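Local coordinates for putative phosphinothricin n-acetyltransferase (Acinetobacter baylyi, PDB 2JLM), which probably transfers the acetyl group of acetyl-CoA to L-methionine sulfoximine and L-methionine sulfone, at residues 76-80 and 115-119. Numbering follows the deposited sequence.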
loop_
_atom_site.group_PDB
_atom_site.type_symbol
_atom_site.label_atom_id
_atom_site.label_comp_id
_atom_site.label_asym_id
_atom_site.label_seq_id
_atom_site.Cartn_x
_atom_site.Cartn_y
_atom_site.Cartn_z
ATOM N N PHE D 76 -10.244 -16.696 12.383
ATOM C CA PHE D 76 -9.675 -15.447 11.891
ATOM C C PHE D 76 -9.932 -14.276 12.840
ATOM O O PHE D 76 -10.798 -14.334 13.713
ATOM C CB PHE D 76 -10.208 -15.132 10.487
ATOM C CG PHE D 76 -11.667 -14.795 10.453
ATOM C CD1 PHE D 76 -12.087 -13.475 10.423
ATOM C CD2 PHE D 76 -12.626 -15.798 10.459
ATOM C CE1 PHE D 76 -13.440 -13.159 10.397
ATOM C CE2 PHE D 76 -13.977 -15.489 10.434
ATOM C CZ PHE D 76 -14.383 -14.169 10.404
ATOM N N ALA D 77 -9.151 -13.219 12.688
ATOM C CA ALA D 77 -9.359 -12.020 13.476
ATOM C C ALA D 77 -9.287 -10.852 12.521
ATOM O O ALA D 77 -8.658 -10.942 11.470
ATOM C CB ALA D 77 -8.308 -11.888 14.560
ATOM N N SER D 78 -9.940 -9.757 12.875
ATOM C CA SER D 78 -9.995 -8.620 11.981
ATOM C C SER D 78 -10.408 -7.387 12.776
ATOM O O SER D 78 -10.780 -7.497 13.943
ATOM C CB SER D 78 -11.003 -8.903 10.872
ATOM O OG SER D 78 -10.969 -7.895 9.874
ATOM N N TRP D 79 -10.320 -6.213 12.157
ATOM C CA TRP D 79 -10.933 -5.019 12.736
ATOM C C TRP D 79 -11.614 -4.164 11.680
ATOM O O TRP D 79 -11.432 -4.369 10.487
ATOM C CB TRP D 79 -9.943 -4.193 13.570
ATOM C CG TRP D 79 -8.914 -3.443 12.791
ATOM C CD1 TRP D 79 -9.141 -2.492 11.836
ATOM C CD2 TRP D 79 -7.490 -3.550 12.919
ATOM N NE1 TRP D 79 -7.953 -2.017 11.350
ATOM C CE2 TRP D 79 -6.923 -2.648 11.998
ATOM C CE3 TRP D 79 -6.642 -4.326 13.711
ATOM C CZ2 TRP D 79 -5.549 -2.503 11.851
ATOM C CZ3 TRP D 79 -5.280 -4.181 13.563
ATOM C CH2 TRP D 79 -4.745 -3.277 12.637
ATOM N N GLY D 80 -12.431 -3.230 12.142
ATOM C CA GLY D 80 -13.111 -2.288 11.286
ATOM C C GLY D 80 -13.292 -0.991 12.050
ATOM O O GLY D 80 -12.754 -0.811 13.147
ATOM N N LEU D 115 -3.062 -9.871 15.858
ATOM C CA LEU D 115 -3.829 -8.666 15.511
ATOM C C LEU D 115 -3.324 -7.431 16.245
ATOM O O LEU D 115 -3.265 -6.346 15.677
ATOM C CB LEU D 115 -5.310 -8.853 15.828
ATOM C CG LEU D 115 -6.218 -7.848 15.127
ATOM C CD1 LEU D 115 -6.127 -8.063 13.621
ATOM C CD2 LEU D 115 -7.644 -7.988 15.613
ATOM N N ILE D 116 -2.960 -7.595 17.509
ATOM C CA ILE D 116 -2.472 -6.471 18.300
ATOM C C ILE D 116 -1.127 -5.977 17.772
ATOM O O ILE D 116 -0.876 -4.762 17.696
ATOM C CB ILE D 116 -2.375 -6.854 19.777
ATOM C CG1 ILE D 116 -3.779 -7.111 20.332
ATOM C CG2 ILE D 116 -1.661 -5.773 20.590
ATOM C CD1 ILE D 116 -3.780 -7.638 21.767
ATOM N N LYS D 117 -0.269 -6.924 17.399
ATOM C CA LYS D 117 0.997 -6.587 16.754
ATOM C C LYS D 117 0.722 -5.769 15.499
ATOM O O LYS D 117 1.369 -4.757 15.263
ATOM C CB LYS D 117 1.794 -7.853 16.414
ATOM C CG LYS D 117 2.603 -8.408 17.594
ATOM C CD LYS D 117 3.319 -9.712 17.236
ATOM N N ARG D 118 -0.268 -6.195 14.716
ATOM C CA ARG D 118 -0.643 -5.475 13.506
ATOM C C ARG D 118 -1.154 -4.056 13.804
ATOM O O ARG D 118 -0.887 -3.126 13.040
ATOM C CB ARG D 118 -1.697 -6.260 12.716
ATOM C CG ARG D 118 -1.865 -5.794 11.269
ATOM C CD ARG D 118 -0.622 -6.112 10.436
ATOM N NE ARG D 118 -0.363 -7.550 10.435
ATOM C CZ ARG D 118 -0.894 -8.401 9.562
ATOM N NH1 ARG D 118 -0.621 -9.697 9.640
ATOM N NH2 ARG D 118 -1.693 -7.957 8.600
ATOM N N ALA D 119 -1.893 -3.901 14.904
ATOM C CA ALA D 119 -2.425 -2.598 15.307
ATOM C C ALA D 119 -1.290 -1.625 15.590
ATOM O O ALA D 119 -1.326 -0.470 15.157
ATOM C CB ALA D 119 -3.342 -2.727 16.554
#
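Strand segment 76-80 and helix segment 115-119 run in roughly the same direction. Their axes come within 9.6 Å at a crossing angle of -33°. The backbones are nearest at Ala77 and Leu115, whose CA atoms are 6.8 Å apart. Leu115 points toward the strand. Leu115 CD2 lies 4.1 Å from Ala77 CB and 3.6 Å from Ser78 O, and Leu115 CD1 is 3.8 Å from Trp79 CE3. This is helix-on-sheet packing in a GNAT fold: helix 107-121 covers one face of the mixed sheet, here over strand 73-81. Trp79 points the six-membered end of its indole at the helix. The ring edge meets Leu115 O, which lies 3.6 Å from Trp79 CZ3; Trp79 CZ3 is also 3.8 Å from Ala119 CB. Trp79 NE1 is hydrogen-bonded to a PEG molecule, probably from the crystallisation liquor. Arg118 touches Trp79 CH2 through CG at 4.1 Å, then leads away to a salt bridge with Glu14. Ser78 points away from the helix, and its hydroxyl hydrogen-bonds Pro62 O and Lys56.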